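Local coordinates for ORC2 (Aeropyrum pernix, PDB 1W5T), which binds ATP, which it probably hydrolyses, and DNA, and takes part in regulating DNA replication, at residues Glu219-Thr222 / Ile223-Arg227; Ser258-Arg261 / Ala262-Leu266; Arg12-Asp16 / Glu17-Pro21. All coordinates share one frame; numbering follows the deposited sequence.

Interaction 1 (Glu219-Thr222 / Ile223-Arg227). With ANP (phosphoaminophosphonic acid-adenylate ester), chain D.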
# COMPACT_ATOMS: atom_id res chain seq x y z
N GLU A 219 -12.38 -0.83 13.33
CA GLU A 219 -11.05 -0.21 13.19
C GLU A 219 -11.11 1.18 12.63
O GLU A 219 -10.45 2.06 13.16
CB GLU A 219 -10.11 -1.09 12.41
CG GLU A 219 -9.95 -2.44 13.07
CD GLU A 219 -9.50 -3.48 12.10
OE1 GLU A 219 -8.75 -4.38 12.51
OE2 GLU A 219 -9.83 -3.39 10.92
N LEU A 220 -11.91 1.38 11.58
CA LEU A 220 -12.11 2.71 11.03
C LEU A 220 -12.70 3.63 12.07
O LEU A 220 -12.36 4.79 12.12
CB LEU A 220 -13.00 2.70 9.76
CG LEU A 220 -12.37 2.10 8.48
CD1 LEU A 220 -13.42 2.01 7.39
CD2 LEU A 220 -11.08 2.88 8.03
N TYR A 221 -13.57 3.10 12.93
CA TYR A 221 -14.17 3.90 13.95
C TYR A 221 -13.09 4.39 14.92
O TYR A 221 -12.99 5.59 15.22
CB TYR A 221 -15.29 3.16 14.71
CG TYR A 221 -15.76 4.04 15.85
CD1 TYR A 221 -15.11 4.00 17.08
CD2 TYR A 221 -16.76 5.01 15.65
CE1 TYR A 221 -15.47 4.85 18.09
CE2 TYR A 221 -17.15 5.85 16.68
CZ TYR A 221 -16.50 5.75 17.89
OH TYR A 221 -16.84 6.56 18.91
N THR A 222 -12.28 3.45 15.41
CA THR A 222 -11.13 3.78 16.21
C THR A 222 -10.23 4.80 15.53
O THR A 222 -9.75 5.74 16.17
CB THR A 222 -10.34 2.50 16.58
OG1 THR A 222 -11.21 1.63 17.31
CG2 THR A 222 -9.27 2.79 17.57
N ILE A 223 -10.00 4.63 14.24
CA ILE A 223 -9.13 5.59 13.54
C ILE A 223 -9.72 7.00 13.43
O ILE A 223 -9.02 7.99 13.62
CB ILE A 223 -8.65 5.04 12.15
CG1 ILE A 223 -7.79 3.78 12.37
CG2 ILE A 223 -7.92 6.18 11.34
CD1 ILE A 223 -7.53 2.90 11.06
N LEU A 224 -11.02 7.09 13.17
CA LEU A 224 -11.69 8.38 13.06
C LEU A 224 -11.77 9.06 14.43
O LEU A 224 -11.66 10.30 14.57
CB LEU A 224 -13.09 8.22 12.43
CG LEU A 224 -13.07 7.75 10.97
CD1 LEU A 224 -14.47 7.38 10.47
CD2 LEU A 224 -12.39 8.77 10.05
N GLU A 225 -11.93 8.25 15.45
CA GLU A 225 -12.09 8.80 16.78
C GLU A 225 -10.82 9.51 17.28
O GLU A 225 -10.92 10.59 17.85
CB GLU A 225 -12.60 7.76 17.77
CG GLU A 225 -12.59 8.23 19.20
CD GLU A 225 -12.93 7.12 20.18
OE1 GLU A 225 -14.00 7.15 20.80
OE2 GLU A 225 -12.11 6.20 20.34
N GLN A 226 -9.66 8.90 17.02
CA GLN A 226 -8.36 9.50 17.21
C GLN A 226 -8.15 10.76 16.33
O GLN A 226 -7.65 11.76 16.83
CB GLN A 226 -7.26 8.45 16.95
CG GLN A 226 -5.83 8.95 17.09
CD GLN A 226 -4.80 7.89 16.79
OE1 GLN A 226 -4.86 7.23 15.74
NE2 GLN A 226 -3.84 7.70 17.71
N ARG A 227 -8.53 10.75 15.06
CA ARG A 227 -8.46 12.01 14.30
C ARG A 227 -9.38 13.13 14.90
O ARG A 227 -8.97 14.29 15.06
CB ARG A 227 -8.76 11.81 12.81
CG ARG A 227 -7.67 11.17 11.95
CD ARG A 227 -6.19 11.32 12.42
NE ARG A 227 -5.44 10.21 11.88
CZ ARG A 227 -4.66 10.27 10.82
NH1 ARG A 227 -4.44 11.44 10.19
NH2 ARG A 227 -4.05 9.14 10.40
PG ANP D . -1.82 3.56 -0.76
O1G ANP D . -2.41 4.74 -1.64
O2G ANP D . -0.23 3.65 -0.82
O3G ANP D . -2.31 2.12 -1.22
PB ANP D . -1.44 3.21 2.18
O1B ANP D . 0.13 3.43 2.17
O2B ANP D . -1.73 1.68 2.27
N3B ANP D . -2.25 3.93 0.86
PA ANP D . -1.57 5.15 4.31
O1A ANP D . -0.47 4.72 5.38
O2A ANP D . -0.97 6.29 3.38
O3A ANP D . -2.15 3.88 3.49
O5' ANP D . -2.92 5.60 5.07
C5' ANP D . -4.11 6.24 4.57
C4' ANP D . -4.54 7.24 5.65
O4' ANP D . -5.03 6.55 6.80
C3' ANP D . -3.37 8.07 6.18
O3' ANP D . -3.87 9.33 6.53
C2' ANP D . -2.94 7.36 7.46
O2' ANP D . -2.25 8.16 8.43
C1' ANP D . -4.27 6.85 7.98
N9 ANP D . -4.10 5.58 8.66
C8 ANP D . -3.96 4.35 8.05
N7 ANP D . -3.81 3.34 8.95
C5 ANP D . -3.90 3.89 10.17
C6 ANP D . -3.85 3.50 11.62
N6 ANP D . -3.68 2.21 12.03
N1 ANP D . -3.95 4.47 12.57
C2 ANP D . -4.11 5.75 12.29
N3 ANP D . -4.16 6.23 11.02
C4 ANP D . -4.06 5.32 9.94
O HOH W 1 -9.79 5.73 19.12
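The carbonyl oxygen of Thr-222 is gripped twice. Gln-226 N donates to it over 3.3 Å in a nearly straight bond (172°), and a water donates to the same O from 3.0 Å. That water also donates to Glu-225 OE2, so the carboxylate is tied to the backbone of its own helix. With CG anti to the backbone N (chi1 172°), the extended Glu-225 chain runs out across Tyr-221 at a slant, where OE1 lies 3.5 Å from Tyr-221 OH and the ring and carboxylate planes are 66° apart. A long polar chain and a tyrosine both suit this partly exposed flank. Helix 217-231 belongs to the lid of the AAA+ module, and the flank facing the neighbouring lid helix and the nucleotide is buried: Leu-220 and Leu-224 pack on helix 259-275, while Ile-223 turns to the nucleotide. Ile-223 lays both branches over one face of the adenine, CD1 3.8 Å from ANP C6 and CG2 3.8 Å from ANP N3. With an alanine here, both branches would be gone and that adenine face would probably lose much of its apolar cover, leaving the base freer to shift. One turn on, Arg-227, an ATP-binding residue, holds the bound analogue through a single nitrogen: NH2 donates to ANP O2' (2.8 Å) and to ANP N3 (3.0 Å), spanning ribose and base, while NH1 is held by Val-14 O.

Interaction 2 (Ser258-Arg261 / Ala262-Leu266). With ANP (phosphoaminophosphonic acid-adenylate ester), chain D.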
# COMPACT_ATOMS: atom_id res chain seq x y z
N SER A 258 -10.80 1.52 3.43
CA SER A 258 -9.71 2.49 3.28
C SER A 258 -9.78 3.58 4.37
O SER A 258 -10.76 4.34 4.44
CB SER A 258 -9.73 3.07 1.89
OG SER A 258 -8.95 4.22 1.81
N ALA A 259 -8.75 3.65 5.21
CA ALA A 259 -8.67 4.74 6.18
C ALA A 259 -8.49 6.13 5.56
O ALA A 259 -9.01 7.14 6.09
CB ALA A 259 -7.60 4.46 7.26
N ARG A 260 -7.78 6.20 4.45
CA ARG A 260 -7.66 7.47 3.72
C ARG A 260 -9.05 8.01 3.37
O ARG A 260 -9.35 9.16 3.63
CB ARG A 260 -6.81 7.32 2.44
CG ARG A 260 -7.01 8.42 1.39
CD ARG A 260 -5.71 8.94 0.76
NE ARG A 260 -4.82 7.82 0.40
CZ ARG A 260 -3.51 7.73 0.72
NH1 ARG A 260 -2.83 6.66 0.34
NH2 ARG A 260 -2.87 8.71 1.40
N ARG A 261 -9.89 7.16 2.78
CA ARG A 261 -11.21 7.58 2.36
C ARG A 261 -12.06 7.99 3.55
O ARG A 261 -12.83 8.93 3.45
CB ARG A 261 -11.92 6.47 1.62
CG ARG A 261 -12.51 6.88 0.33
CD ARG A 261 -13.02 5.71 -0.56
NE ARG A 261 -13.74 6.30 -1.67
CZ ARG A 261 -15.01 6.11 -2.05
NH1 ARG A 261 -15.42 6.85 -3.07
NH2 ARG A 261 -15.84 5.22 -1.50
N ALA A 262 -11.95 7.27 4.67
CA ALA A 262 -12.74 7.58 5.85
C ALA A 262 -12.38 8.95 6.44
O ALA A 262 -13.28 9.76 6.71
CB ALA A 262 -12.61 6.49 6.89
N ILE A 263 -11.07 9.19 6.57
CA ILE A 263 -10.54 10.42 7.10
C ILE A 263 -10.89 11.64 6.23
O ILE A 263 -11.20 12.71 6.77
CB ILE A 263 -9.01 10.30 7.31
CG1 ILE A 263 -8.74 9.42 8.52
CG2 ILE A 263 -8.37 11.65 7.57
CD1 ILE A 263 -7.33 8.93 8.55
N VAL A 264 -10.84 11.47 4.92
CA VAL A 264 -11.14 12.54 3.97
C VAL A 264 -12.65 12.89 4.07
O VAL A 264 -13.03 14.07 4.10
CB VAL A 264 -10.74 12.15 2.52
CG1 VAL A 264 -11.21 13.15 1.53
CG2 VAL A 264 -9.23 12.04 2.39
N ALA A 265 -13.50 11.88 4.16
CA ALA A 265 -14.91 12.09 4.47
C ALA A 265 -15.16 12.95 5.71
O ALA A 265 -16.00 13.84 5.69
CB ALA A 265 -15.66 10.76 4.61
N LEU A 266 -14.46 12.64 6.80
CA LEU A 266 -14.64 13.35 8.05
C LEU A 266 -14.14 14.79 7.86
O LEU A 266 -14.81 15.75 8.26
CB LEU A 266 -13.95 12.60 9.21
CG LEU A 266 -13.84 13.33 10.56
CD1 LEU A 266 -15.21 13.73 11.01
CD2 LEU A 266 -13.21 12.51 11.66
PG ANP D . -1.82 3.56 -0.76
O1G ANP D . -2.41 4.74 -1.64
O2G ANP D . -0.23 3.65 -0.82
O3G ANP D . -2.31 2.12 -1.22
PB ANP D . -1.44 3.21 2.18
O1B ANP D . 0.13 3.43 2.17
O2B ANP D . -1.73 1.68 2.27
N3B ANP D . -2.25 3.93 0.86
PA ANP D . -1.57 5.15 4.31
O1A ANP D . -0.47 4.72 5.38
O2A ANP D . -0.97 6.29 3.38
O3A ANP D . -2.15 3.88 3.49
O5' ANP D . -2.92 5.60 5.07
C5' ANP D . -4.11 6.24 4.57
C4' ANP D . -4.54 7.24 5.65
O4' ANP D . -5.03 6.55 6.80
C3' ANP D . -3.37 8.07 6.18
O3' ANP D . -3.87 9.33 6.53
C2' ANP D . -2.94 7.36 7.46
O2' ANP D . -2.25 8.16 8.43
C1' ANP D . -4.27 6.85 7.98
N9 ANP D . -4.10 5.58 8.66
C8 ANP D . -3.96 4.35 8.05
N7 ANP D . -3.81 3.34 8.95
C5 ANP D . -3.90 3.89 10.17
C6 ANP D . -3.85 3.50 11.62
N6 ANP D . -3.68 2.21 12.03
N1 ANP D . -3.95 4.47 12.57
C2 ANP D . -4.11 5.75 12.29
N3 ANP D . -4.16 6.23 11.02
C4 ANP D . -4.06 5.32 9.94
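Ile-263 packs back against Ala-259 on the buried side of this helical turn: its N donates to Ala-259 O over 2.9 Å, and its CG1 rests 3.3 Å from the same oxygen. Small residues suit this side. The methyl of Ala-259 comes within 3.3 Å of ANP O4', and Ala-262 fits against Leu-224 of helix 217-231. Just before the turn, Ser-258 is the N-cap of helix 259-275, its OG accepting from Arg-261 N at 3.2 Å.

The partly exposed side is looser between side chains: Arg-260 CG and Val-264 CG2 come only to 4.4 Å, although that methyl lies close on the Arg-260 carbonyl. Beyond CG the arginine leaves its helix for the nucleotide. Bends at chi2 and chi3 (137° and 44°) bring one guanidinium face against the ribose arm, ANP C5' over its centre, with the gamma phosphorus at the edge. NH1 gives a weak hydrogen bond to ANP O1G, 2.8 Å long but bent. An arginine at the start of this lid helix, reaching the gamma phosphate, is consistent with the sensor 2 residue of AAA+ proteins. Loss of that phosphate would remove the bonded oxygen, so this contact probably makes the lid responsive to the state of the nucleotide.

Interaction 3 (Arg12-Asp16 / Glu17-Pro21). With ANP (phosphoaminophosphonic acid-adenylate ester), chain D.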
# COMPACT_ATOMS: atom_id res chain seq x y z
N ARG A 12 -6.10 21.45 11.76
CA ARG A 12 -6.32 20.94 10.42
C ARG A 12 -5.22 20.00 9.85
O ARG A 12 -5.47 19.24 8.90
CB ARG A 12 -6.44 22.16 9.50
CG ARG A 12 -7.62 22.15 8.56
CD ARG A 12 -7.73 23.49 7.86
NE ARG A 12 -9.10 23.76 7.47
CZ ARG A 12 -9.95 24.65 7.96
NH1 ARG A 12 -11.14 24.65 7.41
NH2 ARG A 12 -9.68 25.51 8.94
N ARG A 13 -3.99 20.07 10.36
CA ARG A 13 -2.91 19.29 9.78
C ARG A 13 -3.04 17.78 10.14
O ARG A 13 -2.46 16.91 9.48
CB ARG A 13 -1.55 19.85 10.18
CG ARG A 13 -1.25 21.21 9.53
CD ARG A 13 -1.13 22.33 10.56
NE ARG A 13 0.24 22.41 11.03
CZ ARG A 13 0.76 22.10 12.22
NH1 ARG A 13 0.06 21.67 13.27
NH2 ARG A 13 2.06 22.28 12.35
N VAL A 14 -3.81 17.51 11.18
CA VAL A 14 -4.16 16.15 11.58
C VAL A 14 -4.87 15.42 10.45
O VAL A 14 -4.89 14.22 10.43
CB VAL A 14 -5.04 16.19 12.87
CG1 VAL A 14 -5.67 14.84 13.20
CG2 VAL A 14 -4.24 16.72 14.03
N PHE A 15 -5.42 16.18 9.50
CA PHE A 15 -6.18 15.62 8.38
C PHE A 15 -5.36 15.53 7.08
O PHE A 15 -5.84 15.03 6.07
CB PHE A 15 -7.50 16.40 8.20
CG PHE A 15 -8.50 16.11 9.28
CD1 PHE A 15 -8.45 16.81 10.50
CD2 PHE A 15 -9.46 15.08 9.14
CE1 PHE A 15 -9.34 16.55 11.52
CE2 PHE A 15 -10.37 14.78 10.16
CZ PHE A 15 -10.30 15.51 11.37
N ASP A 16 -4.13 16.02 7.11
CA ASP A 16 -3.27 15.94 5.93
C ASP A 16 -2.75 14.50 5.76
O ASP A 16 -2.57 13.77 6.74
CB ASP A 16 -2.12 16.96 6.02
CG ASP A 16 -2.60 18.43 5.84
OD1 ASP A 16 -3.83 18.72 5.90
OD2 ASP A 16 -1.81 19.36 5.62
N GLU A 17 -2.49 14.13 4.51
CA GLU A 17 -2.15 12.78 4.06
C GLU A 17 -0.86 12.20 4.66
O GLU A 17 -0.72 10.99 4.85
CB GLU A 17 -2.11 12.75 2.52
CG GLU A 17 -2.61 14.06 1.91
CD GLU A 17 -3.08 13.96 0.46
OE1 GLU A 17 -4.22 14.41 0.17
OE2 GLU A 17 -2.30 13.47 -0.40
N ASN A 18 0.11 13.05 4.97
CA ASN A 18 1.23 12.50 5.68
C ASN A 18 1.34 12.85 7.16
O ASN A 18 2.44 12.79 7.74
CB ASN A 18 2.56 12.69 4.94
CG ASN A 18 2.69 14.03 4.35
OD1 ASN A 18 2.71 15.05 5.06
ND2 ASN A 18 2.81 14.06 3.02
N TYR A 19 0.21 13.18 7.78
CA TYR A 19 0.22 13.28 9.21
C TYR A 19 0.34 11.88 9.79
O TYR A 19 -0.39 10.96 9.38
CB TYR A 19 -1.04 13.97 9.72
CG TYR A 19 -1.19 13.93 11.20
CD1 TYR A 19 -0.52 14.87 12.02
CD2 TYR A 19 -1.98 12.95 11.82
CE1 TYR A 19 -0.66 14.84 13.42
CE2 TYR A 19 -2.13 12.91 13.20
CZ TYR A 19 -1.48 13.86 14.00
OH TYR A 19 -1.62 13.82 15.38
N ILE A 20 1.27 11.73 10.73
CA ILE A 20 1.45 10.50 11.50
C ILE A 20 1.01 10.74 12.94
O ILE A 20 1.52 11.64 13.60
CB ILE A 20 2.95 10.09 11.51
CG1 ILE A 20 3.54 10.11 10.06
CG2 ILE A 20 3.13 8.73 12.18
CD1 ILE A 20 2.97 8.98 9.14
N PRO A 21 0.04 9.98 13.43
CA PRO A 21 -0.46 10.22 14.78
C PRO A 21 0.61 9.91 15.82
O PRO A 21 1.49 9.12 15.50
CB PRO A 21 -1.72 9.34 14.87
CG PRO A 21 -1.69 8.48 13.73
CD PRO A 21 -0.70 8.92 12.74
PG ANP D . -1.82 3.56 -0.76
O1G ANP D . -2.41 4.74 -1.64
O2G ANP D . -0.23 3.65 -0.82
O3G ANP D . -2.31 2.12 -1.22
PB ANP D . -1.44 3.21 2.18
O1B ANP D . 0.13 3.43 2.17
O2B ANP D . -1.73 1.68 2.27
N3B ANP D . -2.25 3.93 0.86
PA ANP D . -1.57 5.15 4.31
O1A ANP D . -0.47 4.72 5.38
O2A ANP D . -0.97 6.29 3.38
O3A ANP D . -2.15 3.88 3.49
O5' ANP D . -2.92 5.60 5.07
C5' ANP D . -4.11 6.24 4.57
C4' ANP D . -4.54 7.24 5.65
O4' ANP D . -5.03 6.55 6.80
C3' ANP D . -3.37 8.07 6.18
O3' ANP D . -3.87 9.33 6.53
C2' ANP D . -2.94 7.36 7.46
O2' ANP D . -2.25 8.16 8.43
C1' ANP D . -4.27 6.85 7.98
N9 ANP D . -4.10 5.58 8.66
C8 ANP D . -3.96 4.35 8.05
N7 ANP D . -3.81 3.34 8.95
C5 ANP D . -3.90 3.89 10.17
C6 ANP D . -3.85 3.50 11.62
N6 ANP D . -3.68 2.21 12.03
N1 ANP D . -3.95 4.47 12.57
C2 ANP D . -4.11 5.75 12.29
N3 ANP D . -4.16 6.23 11.02
C4 ANP D . -4.06 5.32 9.94
O HOH W 2 -2.74 11.18 8.12
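Val-14 and Tyr-19 run alongside each other in one direction, with the tyrosine ring turned flat against the valine. Val-14 CA sits almost squarely over the ring, 3.8 Å from its centroid and 12° off the normal, a CH-pi contact. Further out, the valine methyls follow the ring toward its hydroxyl end, CG2 standing 4.0 Å from Tyr-19 CZ. A beta-branched residue suits the place because its two methyls broaden the apolar surface offered to the flat ring. On the tyrosine, CG stands anti to the backbone N (chi1 172°), which carries the ring over Val-14, while the reversal of the backbone itself brings Tyr-19 CB to 3.3 Å from Arg-13 O. The chain makes this reversal through a type I beta turn from Asp-16 to Tyr-19, in the N-terminal arm that precedes helix 28-43. Tyr-19 N closes the turn on Asp-16 O at 3.0 Å, the donor standing above the carbonyl plane. Asp-16 O also accepts from a water, 2.9 Å away, which donates to Tyr-19 O as well and hydrogen-bonds to both ribose hydroxyl oxygens, ANP O3' (2.7 Å) and ANP O2'. The turn thus meets the sugar largely through a water and main-chain oxygens. The ring of Phe-15 does not reach Tyr-19; it meets Phe-9 edge-to-face and packs on helix 259-275. Two residues past the tyrosine, the rigid ring of Pro-21 brings CG to 3.9 Å from ANP C2.

In the fold
All three contacts meet at the nucleotide, their shares overlapping at the ribose. Interactions 1 and 2 lie on neighbouring helices of the lid and pack directly, as where Leu-220 meets Ala-259; interaction 2 is the more buried, interaction 1 having a wetter flank. Interaction 3, with no regular alpha helix, is the most exposed, although Phe-15 packs against Leu-266 of interaction 2. Arg-227 joins interactions 1 and 3, its NH1 lying 3.3 Å from Tyr-19 CD2. Chemistry follows position: apolar cover on the base, one arginine nitrogen joining base to ribose, a second arginine at the phosphates, and a water bridge at the ribose hydroxyls.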